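Local atomic coordinates of probable E3 ubiquitin-protein ligase HERC1 (Homo sapiens, PDB entry 4QT6), a protein that probably acts as a HECT-type E3 ubiquitin ligase that transfers ubiquitin to target proteins, and carries a SPRY domain, a module that commonly binds other proteins. Residues A[25-29]-A[61-67]; A[44-50]-A[98-102]; A[54-60]-A[137-143]. One frame throughout, in Å; residues are numbered along the deposited sequence.

In the fold
The SPRY domain is a sandwich of two antiparallel sheets. The three contacts interleave along the chain: 25-29, 44-50, 54-60, then 61-67, 98-102, 137-143. Interaction 3 joins strands 55-60 and 137-142 near the centre of the chain. Interaction 1 reaches the same sheet through strand 26-30, the other neighbour of 137-142, which a loop covers; its centre lies about 8 Å from that of interaction 3. Interaction 2, centred about 13 Å from interaction 3, sets a turn against strand 38-47 of the second sheet; Glu48 links the two by hydrogen bonds to Gly54 and Thr55. Interactions 1 and 2 lie about 21 Å apart, centre to centre. The interleaved segments thus tie the sandwich together across the sequence.

Interaction 1: residues A[25-29]-A[61-67]; sequences KGYGL and RWPVHDF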
# COMPACT_ATOMS: atom_id res chain seq x y z
N LYS A 25 13.78 7.07 1.55
CA LYS A 25 12.46 6.60 1.13
C LYS A 25 12.55 5.18 0.58
O LYS A 25 13.58 4.76 0.04
CB LYS A 25 11.87 7.55 0.09
CG LYS A 25 11.69 8.97 0.59
CD LYS A 25 10.96 9.79 -0.46
CE LYS A 25 10.98 11.28 -0.17
NZ LYS A 25 10.19 11.96 -1.22
N GLY A 26 11.46 4.42 0.69
CA GLY A 26 11.54 3.01 0.31
C GLY A 26 10.20 2.37 0.05
O GLY A 26 9.16 3.03 0.20
N TYR A 27 10.23 1.09 -0.30
CA TYR A 27 9.00 0.33 -0.57
C TYR A 27 9.23 -1.15 -0.33
O TYR A 27 10.36 -1.63 -0.25
CB TYR A 27 8.52 0.53 -2.02
CG TYR A 27 9.49 -0.00 -3.04
CD1 TYR A 27 9.53 -1.35 -3.36
CD2 TYR A 27 10.41 0.82 -3.65
CE1 TYR A 27 10.45 -1.86 -4.24
CE2 TYR A 27 11.31 0.34 -4.56
CZ TYR A 27 11.34 -1.00 -4.84
OH TYR A 27 12.25 -1.50 -5.76
N GLY A 28 8.12 -1.86 -0.24
CA GLY A 28 8.16 -3.31 -0.28
C GLY A 28 6.87 -3.88 -0.85
O GLY A 28 5.78 -3.40 -0.54
N LEU A 29 7.03 -4.89 -1.68
CA LEU A 29 5.94 -5.65 -2.28
C LEU A 29 5.76 -7.01 -1.64
O LEU A 29 6.72 -7.63 -1.15
CB LEU A 29 6.16 -5.86 -3.78
CG LEU A 29 5.81 -4.68 -4.71
CD1 LEU A 29 6.55 -3.39 -4.39
CD2 LEU A 29 6.08 -5.13 -6.13
N ARG A 61 3.20 -2.56 -9.71
CA ARG A 61 3.89 -3.37 -10.70
C ARG A 61 5.25 -3.79 -10.21
O ARG A 61 5.82 -3.17 -9.30
CB ARG A 61 4.11 -2.53 -11.97
CG ARG A 61 2.84 -2.19 -12.69
CD ARG A 61 3.19 -1.35 -13.91
NE ARG A 61 2.06 -1.32 -14.84
CZ ARG A 61 1.19 -0.33 -14.98
NH1 ARG A 61 1.27 0.81 -14.30
NH2 ARG A 61 0.24 -0.47 -15.88
N TRP A 62 5.80 -4.82 -10.85
CA TRP A 62 7.19 -5.20 -10.64
C TRP A 62 7.83 -5.45 -12.01
O TRP A 62 7.23 -6.17 -12.81
CB TRP A 62 7.26 -6.46 -9.80
CG TRP A 62 8.67 -6.86 -9.49
CD1 TRP A 62 9.35 -7.92 -9.99
CD2 TRP A 62 9.57 -6.18 -8.61
NE1 TRP A 62 10.62 -7.95 -9.48
CE2 TRP A 62 10.78 -6.89 -8.63
CE3 TRP A 62 9.46 -5.05 -7.81
CZ2 TRP A 62 11.88 -6.50 -7.88
CZ3 TRP A 62 10.55 -4.67 -7.06
CH2 TRP A 62 11.73 -5.40 -7.09
N PRO A 63 9.01 -4.90 -12.29
CA PRO A 63 9.83 -4.07 -11.41
C PRO A 63 9.31 -2.66 -11.16
O PRO A 63 8.43 -2.19 -11.87
CB PRO A 63 11.17 -3.98 -12.18
CG PRO A 63 10.77 -4.12 -13.60
CD PRO A 63 9.67 -5.14 -13.59
N VAL A 64 9.82 -2.03 -10.12
CA VAL A 64 9.51 -0.66 -9.76
C VAL A 64 10.59 0.24 -10.36
O VAL A 64 11.79 0.03 -10.13
CB VAL A 64 9.49 -0.50 -8.22
CG1 VAL A 64 9.44 0.96 -7.79
CG2 VAL A 64 8.30 -1.27 -7.66
N HIS A 65 10.16 1.22 -11.15
CA HIS A 65 11.08 2.25 -11.66
C HIS A 65 10.89 3.61 -10.99
O HIS A 65 11.85 4.39 -10.91
CB HIS A 65 10.88 2.40 -13.17
CG HIS A 65 11.23 1.16 -13.93
ND1 HIS A 65 10.29 0.43 -14.63
CD2 HIS A 65 12.40 0.49 -14.06
CE1 HIS A 65 10.87 -0.62 -15.18
NE2 HIS A 65 12.15 -0.61 -14.85
N ASP A 66 9.68 3.90 -10.55
CA ASP A 66 9.35 5.14 -9.89
C ASP A 66 8.51 4.78 -8.68
O ASP A 66 7.47 4.13 -8.84
CB ASP A 66 8.55 6.04 -10.85
CG ASP A 66 8.20 7.39 -10.25
OD1 ASP A 66 8.45 7.63 -9.06
OD2 ASP A 66 7.62 8.22 -10.98
N PHE A 67 9.00 5.10 -7.48
CA PHE A 67 8.20 4.93 -6.26
C PHE A 67 7.92 6.22 -5.51
O PHE A 67 7.52 6.18 -4.38
CB PHE A 67 8.81 3.84 -5.33
CG PHE A 67 10.16 4.19 -4.72
CD1 PHE A 67 11.33 3.86 -5.37
CD2 PHE A 67 10.24 4.70 -3.44
CE1 PHE A 67 12.57 4.12 -4.78
CE2 PHE A 67 11.46 4.97 -2.85
CZ PHE A 67 12.63 4.68 -3.52
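Tyr27 directs the edge of its ring at the face of Phe67, a T-shaped pair with centroids 5.0 Å apart and planes at 64°; Tyr27 CD2 comes within 3.5 Å of Phe67 CG. One face of the tyrosine is covered by Val64, whose CG1 lies 4.2 Å from the ring centroid in a CH-pi contact. At the far end of the tyrosine, Trp62 CZ3 approaches Tyr27 CE1 to 4.0 Å. Leu29, two residues along the strand and so on the same side of it, extends the patch: its CD2 touches Trp62 CE3 at 3.8 Å and its CD1 faces Val64 CG2 at 4.3 Å. The alternation explains why Gly26 and Gly28 contribute so little here, and the contact is held by aromatic and aliphatic surface rather than by hydrogen bonding between the segments. A cis peptide before Pro63 bends the 61-67 loop, while Asp74 accepts bonds from the backbone nitrogens of His65 and Asp66. The loop thus folds over the outer side of strand 26-30, which runs between strands 2-8 and 137-142, and Met75 at the start of strand 75-79 joins Tyr27, Val64 and Phe67.

Interaction 2: residues A[44-50]-A[98-102]; sequences YIVKENR and FTQGD
A type II beta turn from Thr99 to Asp102, closed by Asp102 N to Thr99 O at 3.0 Å, docks beside the end of strand 38-47. Gly101 takes phi/psi of 89/-7°, where a side chain would strike the preceding carbonyl. Ile45 sits opposite Gln100, CA atoms 4.7 Å apart, and uses both its backbone groups: Ile45 N donates to Asp102 O at 3.0 Å, and Ile45 O accepts from Gly101 N at 2.8 Å. The turn is further braced by Thr99 N to Asp102 OD2, 2.9 Å. Gln100, extended with chi1 and chi2 both t, reaches along the strand so that its OE1 accepts from Glu48 N at 2.9 Å and from a water at 2.7 Å. Glu48 O receives Lys47 NZ at 3.0 Å. By contrast, Gln100 N is buried without a partner in the model. Arg50, chi1 m, lays a face of its guanidinium over Gln100 CB. On the apolar side, Ile45 CG1 meets the edge of the Phe98 ring, 3.9 Å from CD2. Glu48 OE1 is satisfied by Gly54 N and Thr55 OG1, and Thr99 OG1 by Glu53. Val46 and Lys47 form a classic beta bulge opposite Lys150. The end of strand 38-47 lies between strand 150-154 and this turn, which leads into strand 103-109.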
# COMPACT_ATOMS: atom_id res chain seq x y z
N TYR A 44 -2.37 -3.60 8.22
CA TYR A 44 -2.54 -3.14 9.58
C TYR A 44 -1.32 -2.28 9.92
O TYR A 44 -0.17 -2.70 9.71
CB TYR A 44 -2.65 -4.33 10.53
CG TYR A 44 -2.67 -3.91 11.97
CD1 TYR A 44 -3.79 -3.28 12.50
CD2 TYR A 44 -1.57 -4.12 12.78
CE1 TYR A 44 -3.82 -2.89 13.84
CE2 TYR A 44 -1.58 -3.72 14.11
CZ TYR A 44 -2.71 -3.11 14.62
OH TYR A 44 -2.76 -2.72 15.95
N ILE A 45 -1.58 -1.07 10.39
CA ILE A 45 -0.50 -0.12 10.66
C ILE A 45 0.08 -0.37 12.07
O ILE A 45 -0.50 0.00 13.10
CB ILE A 45 -0.91 1.36 10.48
CG1 ILE A 45 -1.69 1.57 9.16
CG2 ILE A 45 0.31 2.25 10.55
CD1 ILE A 45 -0.96 1.19 7.90
N VAL A 46 1.22 -1.05 12.10
CA VAL A 46 1.82 -1.48 13.37
C VAL A 46 2.44 -0.30 14.12
O VAL A 46 2.29 -0.18 15.35
CB VAL A 46 2.86 -2.60 13.14
CG1 VAL A 46 3.63 -2.88 14.42
CG2 VAL A 46 2.20 -3.89 12.67
N LYS A 47 3.20 0.51 13.40
CA LYS A 47 3.96 1.60 13.98
C LYS A 47 3.97 2.77 13.00
O LYS A 47 4.33 2.62 11.83
CB LYS A 47 5.39 1.14 14.31
CG LYS A 47 6.29 2.20 14.93
CD LYS A 47 5.76 2.68 16.27
CE LYS A 47 6.57 3.85 16.84
NZ LYS A 47 6.42 5.13 16.07
N GLU A 48 3.56 3.93 13.50
CA GLU A 48 3.63 5.17 12.76
C GLU A 48 3.83 6.34 13.74
O GLU A 48 3.79 6.15 14.95
CB GLU A 48 2.36 5.38 11.92
CG GLU A 48 2.58 5.18 10.41
CD GLU A 48 3.37 6.31 9.77
OE1 GLU A 48 3.51 6.33 8.52
OE2 GLU A 48 3.85 7.21 10.51
N ASN A 49 4.08 7.52 13.17
CA ASN A 49 4.07 8.80 13.91
C ASN A 49 2.72 9.45 13.73
O ASN A 49 2.43 10.00 12.67
CB ASN A 49 5.18 9.70 13.40
CG ASN A 49 6.54 9.06 13.54
OD1 ASN A 49 7.20 8.72 12.55
ND2 ASN A 49 6.96 8.86 14.78
N ARG A 50 1.87 9.33 14.74
CA ARG A 50 0.51 9.84 14.66
C ARG A 50 0.53 11.33 14.36
O ARG A 50 1.28 12.09 14.98
CB ARG A 50 -0.25 9.58 15.96
CG ARG A 50 -0.57 8.12 16.23
CD ARG A 50 -0.88 7.89 17.70
NE ARG A 50 -0.81 6.49 18.09
CZ ARG A 50 -1.75 5.57 17.86
NH1 ARG A 50 -2.87 5.87 17.19
NH2 ARG A 50 -1.57 4.32 18.29
N PHE A 98 -5.49 7.63 7.84
CA PHE A 98 -5.35 6.50 8.74
C PHE A 98 -3.99 6.54 9.41
O PHE A 98 -3.10 7.30 9.00
CB PHE A 98 -5.61 5.16 8.01
CG PHE A 98 -4.73 4.93 6.80
CD1 PHE A 98 -5.11 5.41 5.56
CD2 PHE A 98 -3.56 4.20 6.89
CE1 PHE A 98 -4.33 5.19 4.43
CE2 PHE A 98 -2.78 3.97 5.76
CZ PHE A 98 -3.15 4.47 4.54
N THR A 99 -3.83 5.74 10.46
CA THR A 99 -2.63 5.80 11.29
C THR A 99 -2.41 4.50 12.03
O THR A 99 -3.10 3.47 11.78
CB THR A 99 -2.71 7.01 12.27
OG1 THR A 99 -1.42 7.26 12.86
CG2 THR A 99 -3.75 6.77 13.34
N GLN A 100 -1.43 4.53 12.94
CA GLN A 100 -1.12 3.38 13.77
C GLN A 100 -2.37 2.78 14.38
O GLN A 100 -3.21 3.50 14.94
CB GLN A 100 -0.16 3.82 14.88
CG GLN A 100 0.37 2.67 15.71
CD GLN A 100 1.51 3.07 16.61
OE1 GLN A 100 2.48 3.70 16.18
NE2 GLN A 100 1.42 2.67 17.89
N GLY A 101 -2.51 1.46 14.30
CA GLY A 101 -3.63 0.74 14.87
C GLY A 101 -4.84 0.58 13.98
O GLY A 101 -5.78 -0.14 14.34
N ASP A 102 -4.83 1.23 12.81
CA ASP A 102 -5.90 1.07 11.83
C ASP A 102 -5.63 -0.09 10.85
O ASP A 102 -4.46 -0.45 10.56
CB ASP A 102 -6.09 2.35 11.00
CG ASP A 102 -6.62 3.52 11.82
OD1 ASP A 102 -7.41 3.26 12.75
OD2 ASP A 102 -6.27 4.69 11.50
O HOH W 1 3.52 5.56 17.82

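Interaction 3: residues A[54-60]-A[137-143]; sequences GTCVGVS and YPCVMFY. With ARF (formamide), chain B; ARF (formamide), chain G.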
# COMPACT_ATOMS: atom_id res chain seq x y z
N GLY A 54 4.07 8.79 7.34
CA GLY A 54 4.97 8.73 6.20
C GLY A 54 4.74 7.52 5.31
O GLY A 54 5.59 7.17 4.53
N THR A 55 3.58 6.89 5.46
CA THR A 55 3.22 5.64 4.76
C THR A 55 2.16 5.85 3.70
O THR A 55 1.18 6.60 3.91
CB THR A 55 2.64 4.67 5.78
OG1 THR A 55 3.63 4.39 6.77
CG2 THR A 55 2.17 3.35 5.13
N CYS A 56 2.30 5.11 2.60
CA CYS A 56 1.19 4.87 1.66
C CYS A 56 1.04 3.36 1.50
O CYS A 56 2.04 2.65 1.60
CB CYS A 56 1.45 5.43 0.29
SG CYS A 56 1.64 7.23 0.21
N VAL A 57 -0.17 2.89 1.24
CA VAL A 57 -0.41 1.47 0.94
C VAL A 57 -1.11 1.34 -0.38
O VAL A 57 -1.72 2.28 -0.85
CB VAL A 57 -1.23 0.78 2.04
CG1 VAL A 57 -0.55 1.00 3.39
CG2 VAL A 57 -2.69 1.26 2.09
N GLY A 58 -1.00 0.19 -1.02
CA GLY A 58 -1.72 0.00 -2.26
C GLY A 58 -1.22 -1.20 -3.01
O GLY A 58 -1.01 -2.26 -2.41
N VAL A 59 -1.09 -1.05 -4.33
CA VAL A 59 -0.56 -2.10 -5.19
C VAL A 59 0.49 -1.54 -6.15
O VAL A 59 0.50 -0.33 -6.42
CB VAL A 59 -1.68 -2.81 -5.98
CG1 VAL A 59 -2.56 -3.61 -5.04
CG2 VAL A 59 -2.50 -1.81 -6.79
N SER A 60 1.36 -2.41 -6.62
CA SER A 60 2.48 -2.04 -7.49
C SER A 60 2.73 -3.07 -8.57
O SER A 60 2.57 -4.29 -8.37
CB SER A 60 3.76 -1.90 -6.67
OG SER A 60 4.83 -1.41 -7.47
N TYR A 137 0.98 -6.42 -7.26
CA TYR A 137 1.34 -6.94 -5.94
C TYR A 137 0.90 -5.95 -4.89
O TYR A 137 1.15 -4.76 -5.02
CB TYR A 137 2.86 -7.10 -5.79
CG TYR A 137 3.48 -8.02 -6.78
CD1 TYR A 137 3.74 -7.60 -8.10
CD2 TYR A 137 3.83 -9.31 -6.43
CE1 TYR A 137 4.31 -8.46 -9.02
CE2 TYR A 137 4.40 -10.17 -7.36
CZ TYR A 137 4.64 -9.72 -8.64
OH TYR A 137 5.22 -10.60 -9.54
N PRO A 138 0.27 -6.43 -3.81
CA PRO A 138 0.14 -5.58 -2.62
C PRO A 138 1.46 -4.93 -2.24
O PRO A 138 2.52 -5.56 -2.35
CB PRO A 138 -0.33 -6.56 -1.54
CG PRO A 138 -1.05 -7.62 -2.31
CD PRO A 138 -0.31 -7.78 -3.60
N CYS A 139 1.42 -3.66 -1.85
CA CYS A 139 2.65 -2.92 -1.51
C CYS A 139 2.45 -1.86 -0.47
O CYS A 139 1.35 -1.41 -0.22
CB CYS A 139 3.26 -2.25 -2.73
SG CYS A 139 2.36 -0.84 -3.37
N VAL A 140 3.57 -1.46 0.11
CA VAL A 140 3.67 -0.38 1.07
C VAL A 140 4.84 0.46 0.61
O VAL A 140 5.85 -0.08 0.14
CB VAL A 140 3.92 -0.95 2.48
CG1 VAL A 140 4.19 0.15 3.48
CG2 VAL A 140 2.74 -1.81 2.91
N MSE A 141 4.70 1.78 0.72
CA MSE A 141 5.79 2.71 0.40
C MSE A 141 5.92 3.68 1.54
O MSE A 141 4.91 4.07 2.13
CB MSE A 141 5.41 3.40 -0.92
CG MSE A 141 6.45 4.30 -1.57
SE MSE A 141 6.43 6.15 -0.87
CE MSE A 141 4.54 6.38 -0.38
N PHE A 142 7.15 4.08 1.86
CA PHE A 142 7.40 5.09 2.87
C PHE A 142 8.13 6.28 2.25
O PHE A 142 9.16 6.09 1.61
CB PHE A 142 8.27 4.50 3.98
CG PHE A 142 7.71 3.25 4.61
CD1 PHE A 142 6.59 3.31 5.45
CD2 PHE A 142 8.33 2.02 4.39
CE1 PHE A 142 6.09 2.15 6.02
CE2 PHE A 142 7.82 0.85 4.97
CZ PHE A 142 6.70 0.93 5.77
N TYR A 143 7.58 7.48 2.43
CA TYR A 143 8.21 8.69 1.88
C TYR A 143 8.93 9.50 2.93
O TYR A 143 9.51 10.55 2.61
CB TYR A 143 7.21 9.57 1.11
CG TYR A 143 6.00 10.00 1.90
CD1 TYR A 143 6.05 11.10 2.74
CD2 TYR A 143 4.80 9.31 1.80
CE1 TYR A 143 4.96 11.48 3.47
CE2 TYR A 143 3.68 9.70 2.52
CZ TYR A 143 3.76 10.80 3.34
OH TYR A 143 2.65 11.20 4.03
N ARF B . 3.28 13.72 7.23
C ARF B . 2.95 14.26 6.06
O ARF B . 2.82 13.56 5.07
N ARF G . 6.92 11.14 8.61
C ARF G . 6.60 11.93 7.57
O ARF G . 7.44 12.21 6.73
O HOH W 2 1.32 9.08 5.19
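Strands 55-60 and 137-142 run antiparallel, their short axes 4.2 Å apart at closest and inclined at 140°, a marked twist. The hydrogen-bonded pairs are Cys56-Met141, Gly58-Cys139 and Ser60-Tyr137, each bonded both ways; Cys56 N to Met141 O, at 2.8 Å, is the shortest. Tyr143 N to Gly54 O, 2.9 Å, prolongs the pairing. Pro138 falls in a non-hydrogen-bonded pair with Val59, so its lack of an amide proton costs this pairing nothing. Gly58 adopts 166/-138°, angles at which a side chain would collide with the preceding carbonyl.

Thr55, Val57, Val140 and Phe142 share the face turned to the second sheet, meeting Phe43 and Val151. On the other face, Cys56 SG lies 3.1 Å from CE of Met141, a selenomethionine, and 3.9 Å from Tyr143 CE2, at the ring's edge. The Tyr143 ring covers Gly54, whose CA is 4.0 Å from its centroid.

Tyr143 OH donates to the oxygen of one formamide at 2.6 Å and accepts from a water that also bonds Thr55 O. A second formamide approaches Gly54 CA. The apolar strand pair thus ends where Tyr143, Arg79, Asn52 and Glu53 offer polar groups that bind formamide in this crystal.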